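Local structure of protein Diedel (Drosophila melanogaster, 3ZZO) at residues Cys2-Arg6 against Gln42-Gly48; Val9-Arg15 against Tyr79-Lys85; Val33-Gly39 against Gly66-Phe72. The protein is a secreted cytokine that promotes survival following Sindbis virus infection by suppressing the immune deficiency pathway and limits intestinal stem cell proliferation after bacterial infection. The contacts are given in a common frame with arbitrary orientation. Where two conformers were deposited one is given. Numbering follows the deposited sequence.

Contact 1: Cys2-Arg6 against Gln42-Gly48; sequences CCTSR and QLGAYCG. With SCN (thiocyanate ion), chain B.
This contact belongs to the disulfide-linked loops of Diedel. The N-terminal segment Cys-2 to Arg-6 meets the loop Gln-42 to Gly-48. Neither is regular structure, apart from Arg-6, where strand 6-13 begins. Cys-3 lies opposite Cys-47 (CA-CA 4.9 Å) and Thr-4 opposite Tyr-46 (5.7 Å). These two cysteines are buried and give the most surface to the contact. Their backbones are alike: phi/psi is -107/48 at Cys-3 and -101/38 at Cys-47. Both side chains are m rotamers and point toward the other segment, with Cys-3 CB 4.3 Å from Cys-47 CB. They are not bonded to each other. Cys-3 pairs with Cys-63 and Cys-47 with Cys-36, so two separate disulfides start from this contact; Cys-2 adds a third, to Cys-57. One backbone hydrogen bond joins the segments, from Cys-47 N to Cys-3 O (3.0 Å, 167°). Tyr-46 sets the edge of its ring against Cys-3 O, and its N donates to the thiocyanate N (3.0 Å), an ion probably from the crystallisation liquor. Arg-6, chi1 p and then extended, reaches over to Gln-42, whose chi1 and chi2 are both t. Arg-6 NH1 donates to Gln-42 OE1 at 2.9 Å and 172°, near the guanidinium plane.

Contact 2: Val9-Arg15 against Tyr79-Lys85; sequences VEFKMDR and YGIQIIK
This is an antiparallel strand pair at one edge of the ferredoxin-like subdomain. Strand 6-13 is an inner strand of the sheet and 81-89 an outermost one. The axes of the short strand segments 9-13 and 81-85 approach to 4.5 Å, with 144° between their N-to-C directions. Lys-12 and Gln-82 form a hydrogen-bonded pair: Lys-12 N to Gln-82 O 2.9 Å, Gln-82 N to Lys-12 O 2.8 Å. Phe-11 with Ile-83 and Met-13 with Ile-81 are non-hydrogen-bonded pairs. A classic beta bulge follows. Ile-84 (phi/psi -109/-49) and Lys-85 both face Glu-10, and Glu-10 O accepts from Ile-84 N (2.9 Å) and Lys-85 N (3.2 Å). Glu-10 N returns a bond to Lys-85 O (2.9 Å). Beyond the strand, Asp-14 N bonds Gly-80 O (3.1 Å) and Arg-15 N bonds Tyr-79 O (3.0 Å). Gly-80 has phi/psi 69/67; a CB there would clash with Asp-14 OD2. Phe-11 (chi1 p), Met-13, Ile-81 and Ile-83 share one face. Phe-11 CD2 lies 3.9 Å from Ile-81 CG2, and Met-13 CE 3.6 Å from Tyr-79 CB. Helix 69-75 covers this face through Phe-72 and Val-73. The opposite face carries Glu-10, Lys-12, Gln-82 and Lys-85, and Ile-84 CD1 packs 3.8 Å from Lys-12 CG. Glu-10 OE2 and Lys-85 NZ form a salt bridge (3.1 Å) that a water also bridges, and Gln-82 NE2 donates to Asp-14 OD2 (3.0 Å). The pair is thus amphipathic, apolar under the helix and mainly polar on the other face.

Contact 3: Val33-Gly39 against Gly66-Phe72; sequences VTICADG and GDWSQEF. With EDO (1,2-ethanediol), chain C.
Here the helix of the ferredoxin-like subdomain meets the sheet it covers, at the end of strand 31-35 and the start of helix 69-75. After the strand, Cys-36 to Gly-39 make a type I beta turn, closed by Gly-39 N to Cys-36 O (3.0 Å). Gly-39 (phi/psi 71/24) has its CA 3.9 Å from that of Phe-72; a CB there would clash with Phe-72 N. Trp-68 is the N-cap residue, with positive phi (67/-135). Its N donates to Ala-37 O (2.9 Å, 164°), the hydrogen bond between the segments. Its indole (chi1 m, chi2 104°) lies against the turn. Ala-37 CB makes a CH-pi contact over the six-membered ring, 3.8 Å from its centroid, and Ile-35 O meets the ring edge, 3.5 Å from Trp-68 CZ3. Phe-72, chi1 t, turns its ring face to Val-33 CG1, which is 4.0 Å from its CZ. Ile-35 CG2 is 4.0 Å from Phe-72 CD1. Glu-71 OE1 accepts from Asp-67 N (3.0 Å) ahead of the helix. Ser-69 OG hydrogen-bonds O2 of ethanediol (2.6 Å), probably from the crystallisation liquor. The chemistry is mainly apolar: Phe-72 packs on the strand and Trp-68 on the turn, and one backbone bond joins the turn to the N-cap.

Contact 3 lies between the other two, its centre about 11 Å from that of contact 1 and about 13 Å from that of contact 2. Contacts 1 and 2 have centres about 22 Å apart, on opposite sides of the chain's centre; their segments adjoin along the chain. Contacts 1 and 3 are joined covalently, Cys-47 SG to Cys-36 SG at 2.0 Å, and Ser-5 O lies 3.5 Å from Trp-68 CH2. Contacts 2 and 3 share the sheet, where strands 6-13 and 31-35 are neighbours. Val-9 N is 2.8 Å from Val-33 O, a probable hydrogen bond. The Phe-11 and Phe-72 rings meet edge-to-face, CZ to CZ 3.7 Å, in one apolar core.

Contact 1: Cys2-Arg6 against Gln42-Gly48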
loop_
_atom_site.group_PDB
_atom_site.type_symbol
_atom_site.label_atom_id
_atom_site.label_comp_id
_atom_site.label_asym_id
_atom_site.label_seq_id
_atom_site.Cartn_x
_atom_site.Cartn_y
_atom_site.Cartn_z
ATOM N N CYS A 2 -13.777 5.967 7.930
ATOM C CA CYS A 2 -13.189 4.651 8.077
ATOM C C CYS A 2 -11.891 4.572 7.280
ATOM O O CYS A 2 -11.762 5.152 6.210
ATOM C CB CYS A 2 -14.207 3.600 7.668
ATOM S SG CYS A 2 -15.727 3.758 8.608
ATOM N N CYS A 3 -10.941 3.807 7.806
ATOM C CA CYS A 3 -9.651 3.611 7.173
ATOM C C CYS A 3 -9.568 2.230 6.584
ATOM O O CYS A 3 -8.570 1.510 6.707
ATOM C CB CYS A 3 -8.501 3.928 8.122
ATOM S SG CYS A 3 -8.646 5.543 8.897
ATOM N N THR A 4 -10.614 1.874 5.862
ATOM C CA THR A 4 -10.778 0.587 5.252
ATOM C C THR A 4 -10.267 0.528 3.807
ATOM O O THR A 4 -10.094 -0.547 3.276
ATOM C CB THR A 4 -12.270 0.190 5.302
ATOM O OG1 THR A 4 -13.058 1.336 4.907
ATOM C CG2 THR A 4 -12.676 -0.273 6.692
ATOM N N SER A 5 -10.022 1.676 3.186
ATOM C CA SER A 5 -9.491 1.691 1.829
ATOM C C SER A 5 -8.016 1.296 1.836
ATOM O O SER A 5 -7.271 1.693 2.736
ATOM C CB SER A 5 -9.646 3.071 1.176
ATOM O OG SER A 5 -11.011 3.360 0.990
ATOM N N ARG A 6 -7.634 0.505 0.835
ATOM C CA ARG A 6 -6.240 0.137 0.607
ATOM C C ARG A 6 -6.052 -0.156 -0.863
ATOM O O ARG A 6 -7.046 -0.166 -1.620
ATOM C CB ARG A 6 -5.795 -0.983 1.506
ATOM C CG ARG A 6 -6.501 -2.292 1.349
ATOM C CD ARG A 6 -6.450 -3.209 2.591
ATOM N NE ARG A 6 -7.173 -4.418 2.413
ATOM C CZ ARG A 6 -6.825 -5.541 3.006
ATOM N NH1 ARG A 6 -5.718 -5.638 3.799
ATOM N NH2 ARG A 6 -7.539 -6.620 2.765
ATOM N N GLN A 42 0.709 -1.794 4.254
ATOM C CA GLN A 42 -0.175 -1.720 5.392
ATOM C C GLN A 42 0.378 -2.500 6.573
ATOM O O GLN A 42 0.736 -3.668 6.437
ATOM C CB GLN A 42 -1.540 -2.245 4.962
ATOM C CG GLN A 42 -2.573 -2.251 6.069
ATOM C CD GLN A 42 -3.854 -2.906 5.631
ATOM O OE1 GLN A 42 -3.980 -3.375 4.495
ATOM N NE2 GLN A 42 -4.795 -3.026 6.529
ATOM N N LEU A 43 0.433 -1.878 7.747
ATOM C CA LEU A 43 1.051 -2.460 8.929
ATOM C C LEU A 43 0.112 -2.830 10.040
ATOM O O LEU A 43 0.556 -3.442 10.999
ATOM C CB LEU A 43 2.136 -1.503 9.463
ATOM C CG LEU A 43 3.181 -1.036 8.446
ATOM C CD1 LEU A 43 4.170 -0.085 9.083
ATOM C CD2 LEU A 43 3.870 -2.152 7.683
ATOM N N GLY A 44 -1.149 -2.430 9.973
ATOM C CA GLY A 44 -2.180 -2.791 10.948
ATOM C C GLY A 44 -3.342 -3.493 10.267
ATOM O O GLY A 44 -3.349 -3.714 9.055
ATOM N N ALA A 45 -4.386 -3.806 11.047
ATOM C CA ALA A 45 -5.577 -4.375 10.477
ATOM C C ALA A 45 -6.238 -3.433 9.478
ATOM O O ALA A 45 -6.919 -3.912 8.548
ATOM C CB ALA A 45 -6.553 -4.799 11.561
ATOM N N TYR A 46 -6.082 -2.134 9.677
ATOM C CA TYR A 46 -6.631 -1.077 8.849
ATOM C C TYR A 46 -5.536 -0.057 8.560
ATOM O O TYR A 46 -4.385 -0.222 9.003
ATOM C CB TYR A 46 -7.828 -0.457 9.540
ATOM C CG TYR A 46 -8.929 -1.442 9.836
ATOM C CD1 TYR A 46 -9.788 -1.854 8.817
ATOM C CD2 TYR A 46 -9.092 -2.002 11.083
ATOM C CE1 TYR A 46 -10.801 -2.768 9.084
ATOM C CE2 TYR A 46 -10.113 -2.942 11.339
ATOM C CZ TYR A 46 -10.946 -3.299 10.332
ATOM O OH TYR A 46 -11.957 -4.186 10.599
ATOM N N CYS A 47 -5.886 1.000 7.842
ATOM C CA CYS A 47 -4.971 2.069 7.448
ATOM C C CYS A 47 -5.082 3.325 8.294
ATOM O O CYS A 47 -4.915 4.424 7.789
ATOM C CB CYS A 47 -5.166 2.402 5.973
ATOM S SG CYS A 47 -4.496 1.137 4.846
ATOM N N GLY A 48 -5.291 3.159 9.593
ATOM C CA GLY A 48 -5.226 4.304 10.508
ATOM C C GLY A 48 -3.820 4.750 10.774
ATOM O O GLY A 48 -2.859 3.989 10.629
HETATM S S SCN B . -6.720 -1.729 14.993
HETATM C C SCN B . -6.122 -1.289 13.463
HETATM N N SCN B . -5.719 -0.969 12.433
#

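Contact 2: Val9-Arg15 against Tyr79-Lys85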
loop_
_atom_site.group_PDB
_atom_site.type_symbol
_atom_site.label_atom_id
_atom_site.label_comp_id
_atom_site.label_asym_id
_atom_site.label_seq_id
_atom_site.Cartn_x
_atom_site.Cartn_y
_atom_site.Cartn_z
ATOM N N VAL A 9 -1.044 -3.523 -5.155
ATOM C CA VAL A 9 -0.170 -3.070 -6.202
ATOM C C VAL A 9 0.752 -4.183 -6.646
ATOM O O VAL A 9 1.420 -4.814 -5.818
ATOM C CB VAL A 9 0.670 -1.872 -5.738
ATOM C CG1 VAL A 9 1.576 -1.343 -6.858
ATOM C CG2 VAL A 9 -0.211 -0.755 -5.187
ATOM N N GLU A 10 0.778 -4.457 -7.951
ATOM C CA GLU A 10 1.751 -5.372 -8.542
ATOM C C GLU A 10 2.728 -4.537 -9.342
ATOM O O GLU A 10 2.336 -3.614 -10.054
ATOM C CB GLU A 10 1.077 -6.392 -9.471
ATOM C CG GLU A 10 0.159 -7.320 -8.757
ATOM C CD GLU A 10 -0.408 -8.394 -9.701
ATOM O OE1 GLU A 10 0.046 -8.565 -10.868
ATOM O OE2 GLU A 10 -1.403 -9.047 -9.285
ATOM N N PHE A 11 4.013 -4.854 -9.219
ATOM C CA PHE A 11 5.032 -4.007 -9.832
ATOM C C PHE A 11 6.312 -4.796 -10.026
ATOM O O PHE A 11 6.523 -5.838 -9.381
ATOM C CB PHE A 11 5.304 -2.786 -8.931
ATOM C CG PHE A 11 5.857 -3.128 -7.555
ATOM C CD1 PHE A 11 4.998 -3.500 -6.518
ATOM C CD2 PHE A 11 7.223 -3.084 -7.311
ATOM C CE1 PHE A 11 5.524 -3.845 -5.291
ATOM C CE2 PHE A 11 7.741 -3.434 -6.057
ATOM C CZ PHE A 11 6.882 -3.808 -5.060
ATOM N N LYS A 12 7.183 -4.276 -10.856
ATOM C CA LYS A 12 8.546 -4.776 -10.995
ATOM C C LYS A 12 9.490 -3.683 -10.509
ATOM O O LYS A 12 9.076 -2.557 -10.245
ATOM C CB LYS A 12 8.828 -5.231 -12.420
ATOM C CG LYS A 12 8.143 -6.546 -12.716
ATOM C CD LYS A 12 8.255 -7.010 -14.192
ATOM C CE LYS A 12 7.518 -8.343 -14.409
ATOM N NZ LYS A 12 7.424 -8.666 -15.853
ATOM N N MET A 13 10.752 -4.039 -10.312
ATOM C CA MET A 13 11.744 -3.141 -9.720
ATOM C C MET A 13 13.002 -3.161 -10.563
ATOM O O MET A 13 13.520 -4.227 -10.893
ATOM C CB MET A 13 12.131 -3.661 -8.299
ATOM C CG MET A 13 10.975 -3.668 -7.341
ATOM S SD MET A 13 11.429 -4.291 -5.736
ATOM C CE MET A 13 12.326 -2.879 -5.085
ATOM N N ASP A 14 13.547 -2.006 -10.852
ATOM C CA ASP A 14 14.819 -1.938 -11.556
ATOM C C ASP A 14 16.012 -2.245 -10.685
ATOM O O ASP A 14 17.015 -2.773 -11.145
ATOM C CB ASP A 14 15.001 -0.558 -12.159
ATOM C CG ASP A 14 13.987 -0.241 -13.233
ATOM O OD1 ASP A 14 13.518 -1.167 -13.945
ATOM O OD2 ASP A 14 13.632 0.926 -13.271
ATOM N N ARG A 15 15.921 -1.921 -9.414
ATOM C CA ARG A 15 16.977 -2.122 -8.407
ATOM C C ARG A 15 16.342 -2.636 -7.123
ATOM O O ARG A 15 15.143 -2.454 -6.901
ATOM C CB ARG A 15 17.749 -0.769 -8.159
ATOM C CG ARG A 15 18.386 -0.245 -9.439
ATOM C CD ARG A 15 18.954 1.176 -9.253
ATOM N NE ARG A 15 17.922 2.203 -9.120
ATOM C CZ ARG A 15 17.204 2.695 -10.120
ATOM N NH1 ARG A 15 17.414 2.325 -11.377
ATOM N NH2 ARG A 15 16.317 3.670 -9.872
ATOM N N TYR A 79 14.688 2.628 -6.118
ATOM C CA TYR A 79 14.474 1.281 -6.628
ATOM C C TYR A 79 13.913 1.258 -8.031
ATOM O O TYR A 79 14.000 0.224 -8.693
ATOM C CB TYR A 79 13.593 0.490 -5.672
ATOM C CG TYR A 79 14.188 0.346 -4.312
ATOM C CD1 TYR A 79 15.400 -0.286 -4.138
ATOM C CD2 TYR A 79 13.582 0.880 -3.200
ATOM C CE1 TYR A 79 15.961 -0.402 -2.891
ATOM C CE2 TYR A 79 14.122 0.779 -1.936
ATOM C CZ TYR A 79 15.302 0.096 -1.797
ATOM O OH TYR A 79 15.859 -0.034 -0.571
ATOM N N GLY A 80 13.314 2.341 -8.511
ATOM C CA GLY A 80 12.769 2.323 -9.861
ATOM C C GLY A 80 11.542 1.398 -9.989
ATOM O O GLY A 80 11.570 0.389 -10.711
ATOM N N ILE A 81 10.459 1.781 -9.341
ATOM C CA ILE A 81 9.244 0.987 -9.288
ATOM C C ILE A 81 8.493 1.109 -10.621
ATOM O O ILE A 81 8.156 2.222 -11.044
ATOM C CB ILE A 81 8.335 1.447 -8.158
ATOM C CG1 ILE A 81 9.016 1.409 -6.787
ATOM C CG2 ILE A 81 7.027 0.670 -8.161
ATOM C CD1 ILE A 81 9.596 0.047 -6.433
ATOM N N GLN A 82 8.258 -0.037 -11.262
ATOM C CA GLN A 82 7.552 -0.134 -12.521
ATOM C C GLN A 82 6.179 -0.729 -12.242
ATOM O O GLN A 82 6.004 -1.946 -12.092
ATOM C CB GLN A 82 8.340 -1.003 -13.503
ATOM C CG GLN A 82 9.755 -0.490 -13.758
ATOM C CD GLN A 82 9.788 0.897 -14.306
ATOM O OE1 GLN A 82 8.914 1.310 -15.093
ATOM N NE2 GLN A 82 10.815 1.641 -13.987
ATOM N N ILE A 83 5.161 0.116 -12.144
ATOM C CA ILE A 83 3.797 -0.318 -11.808
ATOM C C ILE A 83 3.219 -1.147 -12.939
ATOM O O ILE A 83 3.301 -0.763 -14.100
ATOM C CB ILE A 83 2.890 0.907 -11.532
ATOM C CG1 ILE A 83 3.422 1.700 -10.307
ATOM C CG2 ILE A 83 1.435 0.514 -11.401
ATOM C CD1 ILE A 83 3.164 1.033 -9.023
ATOM N N ILE A 84 2.610 -2.271 -12.591
ATOM C CA ILE A 84 1.917 -3.130 -13.553
ATOM C C ILE A 84 0.403 -3.052 -13.361
ATOM O O ILE A 84 -0.321 -2.922 -14.323
ATOM C CB ILE A 84 2.394 -4.578 -13.459
ATOM C CG1 ILE A 84 3.871 -4.649 -13.840
ATOM C CG2 ILE A 84 1.588 -5.513 -14.384
ATOM C CD1 ILE A 84 4.523 -5.927 -13.492
ATOM N N LYS A 85 -0.061 -3.189 -12.122
ATOM C CA LYS A 85 -1.492 -3.298 -11.817
ATOM C C LYS A 85 -1.740 -2.627 -10.473
ATOM O O LYS A 85 -0.969 -2.815 -9.537
ATOM C CB LYS A 85 -1.827 -4.897 -11.704
ATOM C CG LYS A 85 -3.239 -5.229 -11.577
ATOM C CD LYS A 85 -3.408 -6.681 -11.234
ATOM C CE LYS A 85 -2.908 -7.636 -12.270
ATOM N NZ LYS A 85 -2.958 -9.129 -11.912
HETATM O O HOH W 1 -4.340 -9.696 -9.846
#

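Contact 3: Val33-Gly39 against Gly66-Phe72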
loop_
_atom_site.group_PDB
_atom_site.type_symbol
_atom_site.label_atom_id
_atom_site.label_comp_id
_atom_site.label_asym_id
_atom_site.label_seq_id
_atom_site.Cartn_x
_atom_site.Cartn_y
_atom_site.Cartn_z
ATOM N N VAL A 33 2.193 -5.917 -3.174
ATOM C CA VAL A 33 2.117 -5.267 -1.877
ATOM C C VAL A 33 0.708 -4.685 -1.701
ATOM O O VAL A 33 0.061 -4.284 -2.669
ATOM C CB VAL A 33 3.201 -4.158 -1.770
ATOM C CG1 VAL A 33 2.955 -2.993 -2.751
ATOM C CG2 VAL A 33 3.357 -3.645 -0.324
ATOM N N THR A 34 0.267 -4.589 -0.447
ATOM C CA THR A 34 -0.973 -3.921 -0.088
ATOM C C THR A 34 -0.562 -2.675 0.674
ATOM O O THR A 34 0.109 -2.792 1.699
ATOM C CB THR A 34 -1.863 -4.814 0.770
ATOM O OG1 THR A 34 -2.157 -6.000 0.037
ATOM C CG2 THR A 34 -3.150 -4.149 1.113
ATOM N N ILE A 35 -0.978 -1.498 0.189
ATOM C CA ILE A 35 -0.569 -0.222 0.757
ATOM C C ILE A 35 -1.748 0.569 1.267
ATOM O O ILE A 35 -2.890 0.399 0.863
ATOM C CB ILE A 35 0.201 0.624 -0.299
ATOM C CG1 ILE A 35 -0.673 0.976 -1.508
ATOM C CG2 ILE A 35 1.499 -0.047 -0.687
ATOM C CD1 ILE A 35 -0.100 2.043 -2.424
ATOM N N CYS A 36 -1.418 1.502 2.164
ATOM C CA CYS A 36 -2.297 2.573 2.569
ATOM C C CYS A 36 -2.010 3.829 1.742
ATOM O O CYS A 36 -1.152 3.810 0.843
ATOM C CB CYS A 36 -2.143 2.841 4.075
ATOM S SG CYS A 36 -2.488 1.397 5.120
ATOM N N ALA A 37 -2.718 4.910 2.036
ATOM C CA ALA A 37 -2.585 6.132 1.222
ATOM C C ALA A 37 -1.214 6.764 1.255
ATOM O O ALA A 37 -0.873 7.497 0.335
ATOM C CB ALA A 37 -3.646 7.161 1.636
ATOM N N ASP A 38 -0.440 6.474 2.289
ATOM C CA ASP A 38 0.929 6.954 2.394
ATOM C C ASP A 38 1.911 6.208 1.515
ATOM O O ASP A 38 3.107 6.512 1.519
ATOM C CB ASP A 38 1.387 6.970 3.856
ATOM C CG ASP A 38 1.492 5.597 4.492
ATOM O OD1 ASP A 38 0.976 4.585 3.945
ATOM O OD2 ASP A 38 2.091 5.555 5.613
ATOM N N GLY A 39 1.464 5.233 0.732
ATOM C CA GLY A 39 2.360 4.533 -0.153
ATOM C C GLY A 39 3.325 3.620 0.571
ATOM O O GLY A 39 4.390 3.295 0.001
ATOM N N GLY A 66 -1.932 10.485 1.834
ATOM C CA GLY A 66 -1.023 10.602 0.711
ATOM C C GLY A 66 -1.689 10.224 -0.585
ATOM O O GLY A 66 -2.908 10.110 -0.656
ATOM N N ASP A 67 -0.891 9.982 -1.615
ATOM C CA ASP A 67 -1.432 9.720 -2.951
ATOM C C ASP A 67 -1.194 8.290 -3.438
ATOM O O ASP A 67 -1.064 8.053 -4.645
ATOM C CB ASP A 67 -1.182 10.839 -3.918
ATOM C CG ASP A 67 0.226 11.046 -4.193
ATOM O OD1 ASP A 67 1.117 10.778 -3.336
ATOM O OD2 ASP A 67 0.565 11.650 -5.266
ATOM N N TRP A 68 -1.242 7.336 -2.521
ATOM C CA TRP A 68 -1.522 5.947 -2.891
ATOM C C TRP A 68 -0.373 5.360 -3.715
ATOM O O TRP A 68 0.793 5.549 -3.362
ATOM C CB TRP A 68 -2.915 5.814 -3.550
ATOM C CG TRP A 68 -4.021 6.079 -2.577
ATOM C CD1 TRP A 68 -4.801 7.206 -2.457
ATOM C CD2 TRP A 68 -4.494 5.159 -1.609
ATOM N NE1 TRP A 68 -5.714 7.011 -1.451
ATOM C CE2 TRP A 68 -5.542 5.765 -0.908
ATOM C CE3 TRP A 68 -4.089 3.873 -1.230
ATOM C CZ2 TRP A 68 -6.213 5.121 0.131
ATOM C CZ3 TRP A 68 -4.735 3.238 -0.187
ATOM C CH2 TRP A 68 -5.762 3.869 0.488
ATOM N N SER A 69 -0.674 4.654 -4.794
ATOM C CA SER A 69 0.367 3.997 -5.581
ATOM C C SER A 69 1.390 5.010 -6.093
ATOM O O SER A 69 2.569 4.673 -6.272
ATOM C CB SER A 69 -0.222 3.174 -6.709
ATOM O OG SER A 69 -1.026 3.985 -7.583
ATOM N N GLN A 70 0.950 6.229 -6.390
ATOM C CA GLN A 70 1.846 7.287 -6.879
ATOM C C GLN A 70 2.894 7.624 -5.829
ATOM O O GLN A 70 4.076 7.802 -6.141
ATOM C CB GLN A 70 0.952 8.494 -7.241
ATOM C CG GLN A 70 1.677 9.601 -7.970
ATOM C CD GLN A 70 0.710 10.624 -8.510
ATOM O OE1 GLN A 70 -0.505 10.461 -8.430
ATOM N NE2 GLN A 70 1.209 11.659 -9.161
ATOM N N GLU A 71 2.484 7.641 -4.567
ATOM C CA GLU A 71 3.406 7.855 -3.444
ATOM C C GLU A 71 4.321 6.644 -3.194
ATOM O O GLU A 71 5.473 6.816 -2.831
ATOM C CB GLU A 71 2.641 8.217 -2.192
ATOM C CG GLU A 71 3.533 8.639 -1.070
ATOM C CD GLU A 71 2.873 9.462 -0.019
ATOM O OE1 GLU A 71 1.726 9.899 -0.195
ATOM O OE2 GLU A 71 3.528 9.680 1.046
ATOM N N PHE A 72 3.807 5.429 -3.400
ATOM C CA PHE A 72 4.636 4.225 -3.311
ATOM C C PHE A 72 5.792 4.312 -4.304
ATOM O O PHE A 72 6.945 4.039 -3.966
ATOM C CB PHE A 72 3.783 2.975 -3.594
ATOM C CG PHE A 72 4.571 1.701 -3.543
ATOM C CD1 PHE A 72 4.969 1.184 -2.345
ATOM C CD2 PHE A 72 4.914 1.022 -4.699
ATOM C CE1 PHE A 72 5.714 -0.005 -2.298
ATOM C CE2 PHE A 72 5.680 -0.136 -4.643
ATOM C CZ PHE A 72 6.056 -0.632 -3.441
HETATM C C1 EDO C . 0.974 4.346 -11.694
HETATM O O1 EDO C . -0.254 3.868 -12.041
HETATM C C2 EDO C . 1.149 4.279 -10.159
HETATM O O2 EDO C . 0.301 5.078 -9.509
#